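Local coordinates for flavin reductase domain protein (PDB 2QCK) that probably binds FMN and acts as a flavin reductase, an oxidoreductase that would supply reduced flavin, at residues R19-V24 against L151-A156; A25-N30 against T71-H76. All blocks are in the same frame, centred on the assembly; numbering follows the deposited sequence.

Contact 1: R19-V24 against L151-A156; sequences RHAAGV and LYHSGA
Ala22 and Tyr152 face each other as an antiparallel hydrogen-bonded pair. Tyr152 N donates to Ala22 O over 2.8 Å, nearly along the C=O axis (166°). The return bond, from Ala22 N to Tyr152 O, is weak: it is 3.1 Å long and bent to 133°. Ala22 O also takes a CA-H...O contact from Leu151 CA at 3.2 Å. Next comes the non-hydrogen-bonded pair Gly23 and Leu151, whose CA atoms lie 4.3 Å apart.

Val24 CG2 meets Tyr152 CB at 3.6 Å, the two side chains crossing obliquely. CG2 stands anti to the carbonyl carbon of Val24, beside its backbone N, and also touches Leu151 C. The tyrosine ring extends clear of the 19-24 segment and meets Tyr157 edge-to-face. Beyond the bonded pair, Ala21 CB and His153 CB meet at 4.0 Å. Arg19 CA lies near the plane of the His153 ring, at its edge, 4.4 Å from CE1.

The guanidinium of Arg19 works outside this pairing. It forms a salt bridge with Glu15 and a hydrogen bond to Gly144 O of the second subunit. Ala21 packs on Leu151 of that subunit, and Leu151 on its Ala21, so this pairing lies at the dimer interface. His153 to Ala156 form a type I' turn, with Ser154 and Gly155 both at positive phi, and strands 151-153 and 156-162 are joined as a beta hairpin.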
loop_
_atom_site.group_PDB
_atom_site.type_symbol
_atom_site.label_atom_id
_atom_site.label_comp_id
_atom_site.label_asym_id
_atom_site.label_seq_id
_atom_site.Cartn_x
_atom_site.Cartn_y
_atom_site.Cartn_z
ATOM N N ARG A 19 9.828 0.811 -8.790
ATOM C CA ARG A 19 8.907 0.754 -9.911
ATOM C C ARG A 19 7.446 0.618 -9.515
ATOM O O ARG A 19 6.561 0.529 -10.388
ATOM C CB ARG A 19 9.279 -0.426 -10.798
ATOM C CG ARG A 19 10.653 -0.310 -11.459
ATOM C CD ARG A 19 10.820 -1.393 -12.501
ATOM N NE ARG A 19 12.171 -1.315 -13.035
ATOM C CZ ARG A 19 12.596 -1.955 -14.113
ATOM N NH1 ARG A 19 11.787 -2.741 -14.819
ATOM N NH2 ARG A 19 13.858 -1.800 -14.493
ATOM N N HIS A 20 7.179 0.576 -8.219
ATOM C CA HIS A 20 5.838 0.379 -7.725
ATOM C C HIS A 20 5.377 1.733 -7.193
ATOM O O HIS A 20 5.972 2.250 -6.256
ATOM C CB HIS A 20 5.895 -0.675 -6.622
ATOM C CG HIS A 20 4.565 -1.108 -6.120
ATOM N ND1 HIS A 20 3.643 -1.752 -6.924
ATOM C CD2 HIS A 20 3.996 -1.008 -4.898
ATOM C CE1 HIS A 20 2.560 -2.022 -6.215
ATOM N NE2 HIS A 20 2.747 -1.589 -4.981
ATOM N N ALA A 21 4.339 2.318 -7.785
ATOM C CA ALA A 21 3.845 3.631 -7.346
ATOM C C ALA A 21 2.970 3.489 -6.093
ATOM O O ALA A 21 2.526 2.390 -5.718
ATOM C CB ALA A 21 3.048 4.275 -8.463
ATOM N N ALA A 22 2.667 4.605 -5.440
ATOM C CA ALA A 22 1.918 4.534 -4.199
ATOM C C ALA A 22 1.195 5.849 -3.924
ATOM O O ALA A 22 1.654 6.887 -4.357
ATOM C CB ALA A 22 2.875 4.206 -3.058
ATOM N N GLY A 23 0.078 5.793 -3.218
ATOM C CA GLY A 23 -0.549 6.995 -2.724
ATOM C C GLY A 23 0.139 7.487 -1.488
ATOM O O GLY A 23 0.797 6.726 -0.822
ATOM N N VAL A 24 -0.079 8.754 -1.133
ATOM C CA VAL A 24 0.650 9.384 -0.033
ATOM C C VAL A 24 -0.364 9.763 1.040
ATOM O O VAL A 24 -1.353 10.424 0.730
ATOM C CB VAL A 24 1.478 10.613 -0.533
ATOM C CG1 VAL A 24 2.331 11.233 0.610
ATOM C CG2 VAL A 24 2.369 10.200 -1.723
ATOM N N LEU A 151 0.357 11.057 -5.386
ATOM C CA LEU A 151 1.090 9.817 -5.561
ATOM C C LEU A 151 2.560 10.070 -5.379
ATOM O O LEU A 151 3.028 11.213 -5.455
ATOM C CB LEU A 151 0.862 9.277 -6.953
ATOM C CG LEU A 151 -0.548 9.448 -7.519
ATOM C CD1 LEU A 151 -0.489 9.186 -9.021
ATOM C CD2 LEU A 151 -1.463 8.525 -6.828
ATOM N N TYR A 152 3.291 8.998 -5.096
ATOM C CA TYR A 152 4.747 9.077 -5.027
ATOM C C TYR A 152 5.316 7.884 -5.753
ATOM O O TYR A 152 4.867 6.760 -5.570
ATOM C CB TYR A 152 5.175 8.999 -3.613
ATOM C CG TYR A 152 6.610 9.323 -3.381
ATOM C CD1 TYR A 152 7.047 10.619 -3.425
ATOM C CD2 TYR A 152 7.553 8.321 -3.106
ATOM C CE1 TYR A 152 8.338 10.931 -3.189
ATOM C CE2 TYR A 152 8.890 8.647 -2.873
ATOM C CZ TYR A 152 9.255 9.950 -2.923
ATOM O OH TYR A 152 10.562 10.327 -2.685
ATOM N N HIS A 153 6.285 8.132 -6.609
ATOM C CA HIS A 153 6.796 7.102 -7.468
ATOM C C HIS A 153 8.229 7.476 -7.807
ATOM O O HIS A 153 8.516 8.646 -8.128
ATOM C CB HIS A 153 5.956 7.031 -8.738
ATOM C CG HIS A 153 6.670 6.422 -9.889
ATOM N ND1 HIS A 153 7.381 5.240 -9.781
ATOM C CD2 HIS A 153 6.824 6.841 -11.165
ATOM C CE1 HIS A 153 7.932 4.949 -10.948
ATOM N NE2 HIS A 153 7.606 5.901 -11.805
ATOM N N SER A 154 9.099 6.475 -7.710
ATOM C CA SER A 154 10.526 6.597 -7.980
ATOM C C SER A 154 11.067 7.961 -7.557
ATOM O O SER A 154 11.660 8.685 -8.343
ATOM C CB SER A 154 10.807 6.362 -9.451
ATOM O OG SER A 154 12.218 6.312 -9.627
ATOM N N GLY A 155 10.823 8.314 -6.309
ATOM C CA GLY A 155 11.361 9.531 -5.734
ATOM C C GLY A 155 10.695 10.824 -6.130
ATOM O O GLY A 155 11.221 11.862 -5.797
ATOM N N ALA A 156 9.521 10.807 -6.773
ATOM C CA ALA A 156 8.894 12.065 -7.146
ATOM C C ALA A 156 7.419 12.022 -6.812
ATOM O O ALA A 156 6.793 10.969 -6.907
ATOM C CB ALA A 156 9.086 12.353 -8.660
#

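Contact 2: A25-N30 against T71-H76; sequences AIITVN and THIGVH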
loop_
_atom_site.group_PDB
_atom_site.type_symbol
_atom_site.label_atom_id
_atom_site.label_comp_id
_atom_site.label_asym_id
_atom_site.label_seq_id
_atom_site.Cartn_x
_atom_site.Cartn_y
_atom_site.Cartn_z
ATOM N N ALA A 25 -0.129 9.291 2.275
ATOM C CA ALA A 25 -0.901 9.669 3.456
ATOM C C ALA A 25 0.065 10.204 4.525
ATOM O O ALA A 25 1.256 10.071 4.369
ATOM C CB ALA A 25 -1.697 8.436 3.994
ATOM N N ILE A 26 -0.453 10.830 5.588
ATOM C CA ILE A 26 0.339 11.185 6.765
ATOM C C ILE A 26 -0.306 10.635 8.037
ATOM O O ILE A 26 -1.552 10.738 8.237
ATOM C CB ILE A 26 0.577 12.717 6.952
ATOM C CG1 ILE A 26 1.354 13.288 5.754
ATOM C CG2 ILE A 26 1.326 12.897 8.254
ATOM C CD1 ILE A 26 1.239 14.802 5.538
ATOM N N ILE A 27 0.532 10.018 8.874
ATOM C CA ILE A 27 0.098 9.419 10.154
ATOM C C ILE A 27 0.506 10.380 11.233
ATOM O O ILE A 27 1.605 10.887 11.180
ATOM C CB ILE A 27 0.783 8.061 10.409
ATOM C CG1 ILE A 27 0.347 7.065 9.351
ATOM C CG2 ILE A 27 0.473 7.506 11.855
ATOM C CD1 ILE A 27 -1.023 6.476 9.594
ATOM N N THR A 28 -0.379 10.607 12.196
ATOM C CA THR A 28 -0.087 11.530 13.328
ATOM C C THR A 28 -0.339 10.777 14.632
ATOM O O THR A 28 -1.161 9.876 14.673
ATOM C CB THR A 28 -0.946 12.750 13.268
ATOM O OG1 THR A 28 -2.354 12.338 13.240
ATOM C CG2 THR A 28 -0.521 13.593 12.043
ATOM N N VAL A 29 0.445 11.068 15.673
ATOM C CA VAL A 29 0.224 10.470 16.964
ATOM C C VAL A 29 0.646 11.486 17.994
ATOM O O VAL A 29 1.554 12.283 17.751
ATOM C CB VAL A 29 0.981 9.168 17.126
ATOM C CG1 VAL A 29 2.464 9.346 16.868
ATOM C CG2 VAL A 29 0.703 8.543 18.501
ATOM N N ASN A 30 -0.066 11.490 19.099
ATOM C CA ASN A 30 0.241 12.353 20.261
ATOM C C ASN A 30 0.827 11.499 21.387
ATOM O O ASN A 30 0.103 10.781 22.121
ATOM C CB ASN A 30 -1.060 13.034 20.688
ATOM C CG ASN A 30 -0.853 14.093 21.752
ATOM O OD1 ASN A 30 0.199 14.179 22.394
ATOM N ND2 ASN A 30 -1.872 14.910 21.941
ATOM N N THR A 71 -1.986 4.507 21.679
ATOM C CA THR A 71 -3.081 3.786 21.032
ATOM C C THR A 71 -3.802 4.529 19.899
ATOM O O THR A 71 -4.036 3.950 18.852
ATOM C CB THR A 71 -4.112 3.285 22.042
ATOM O OG1 THR A 71 -3.512 2.272 22.844
ATOM C CG2 THR A 71 -5.330 2.711 21.319
ATOM N N HIS A 72 -4.164 5.790 20.077
ATOM C CA HIS A 72 -4.892 6.512 19.020
ATOM C C HIS A 72 -3.939 7.197 18.084
ATOM O O HIS A 72 -2.954 7.791 18.521
ATOM C CB HIS A 72 -5.896 7.477 19.614
ATOM C CG HIS A 72 -6.965 6.764 20.379
ATOM N ND1 HIS A 72 -6.862 6.511 21.726
ATOM C CD2 HIS A 72 -8.079 6.122 19.955
ATOM C CE1 HIS A 72 -7.902 5.797 22.112
ATOM N NE2 HIS A 72 -8.654 5.545 21.056
ATOM N N ILE A 73 -4.232 7.056 16.796
ATOM C CA ILE A 73 -3.504 7.707 15.727
ATOM C C ILE A 73 -4.461 8.266 14.668
ATOM O O ILE A 73 -5.635 7.904 14.595
ATOM C CB ILE A 73 -2.465 6.770 15.060
ATOM C CG1 ILE A 73 -3.104 5.694 14.174
ATOM C CG2 ILE A 73 -1.611 6.065 16.100
ATOM C CD1 ILE A 73 -2.023 4.937 13.342
ATOM N N GLY A 74 -3.955 9.189 13.865
ATOM C CA GLY A 74 -4.699 9.704 12.720
ATOM C C GLY A 74 -4.028 9.317 11.422
ATOM O O GLY A 74 -2.819 9.240 11.347
ATOM N N VAL A 75 -4.822 9.064 10.389
ATOM C CA VAL A 75 -4.288 8.999 9.044
ATOM C C VAL A 75 -4.942 10.040 8.128
ATOM O O VAL A 75 -6.164 10.249 8.182
ATOM C CB VAL A 75 -4.378 7.528 8.422
ATOM C CG1 VAL A 75 -5.780 7.099 8.210
ATOM C CG2 VAL A 75 -3.573 7.447 7.126
ATOM N N HIS A 76 -4.119 10.700 7.310
ATOM C CA HIS A 76 -4.584 11.773 6.412
ATOM C C HIS A 76 -4.302 11.439 4.977
ATOM O O HIS A 76 -3.162 11.181 4.618
ATOM C CB HIS A 76 -3.911 13.078 6.734
ATOM C CG HIS A 76 -4.127 13.511 8.142
ATOM N ND1 HIS A 76 -3.498 12.892 9.202
ATOM C CD2 HIS A 76 -4.891 14.492 8.669
ATOM C CE1 HIS A 76 -3.856 13.489 10.326
ATOM N NE2 HIS A 76 -4.707 14.456 10.028
HETATM O O HOH W 1 -2.685 10.378 19.155
#
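Ile26 O is gripped twice by His76. His76 N donates to Ile26 O over 2.7 Å, in the carbonyl plane. His76 ND1 donates as well, reaching Ile26 O at 3.1 Å from above that plane. The oxygen lies almost in the ring plane (4° out), helping fix the ring's rotation. In return, Ile26 N donates to a lone pair of His76 O. Thr28 and Gly74 form the next reciprocal pair: Thr28 N donates to a lone pair of Gly74 O, and Gly74 N to Thr28 O.

This is antiparallel pairing in the curled sheet of the flavin reductase-like domain. A water bridges Asn30 N and His72 O.

Thr28 OG1 lies at the edge of the His76 ring, 3.5 Å from CE1, and is hydrogen-bonded to Pro109 O. A CB on Gly74 would clash with Thr28 OG1, at 2.8 Å. His76 also packs on Ile110 and Leu111. An alanine here would remove the ND1 bond and would probably loosen the hold on Ile26 O and this packing.

The other face is apolar. Ile27 CD1 meets Val75 CG2 at 3.7 Å, and Ile27 CG2 meets Ile73 CD1 at 3.9 Å. Phe53 and Phe55 of strand 51-58 pack against this group.

How the contacts relate
Strand 22-31 takes part in both contacts, pairing with 151-153 through its first residues and with 72-77 further along. The segments 19-24 and 25-30 follow directly in sequence, and contact 2 is nested inside the chain loop closed by contact 1. Their centres are about 20 Å apart. Contact 1 is partly buried and peripheral, and many of its residues also reach the second subunit. Contact 2 is buried nearer the chain centre; one residue, Ala25, reaches the second subunit, packing on its His20. Contact 1 has one strong backbone bond, one weak one and sparse packing. Contact 2 has a longer run of backbone bonds, a side-chain donor and an aliphatic face.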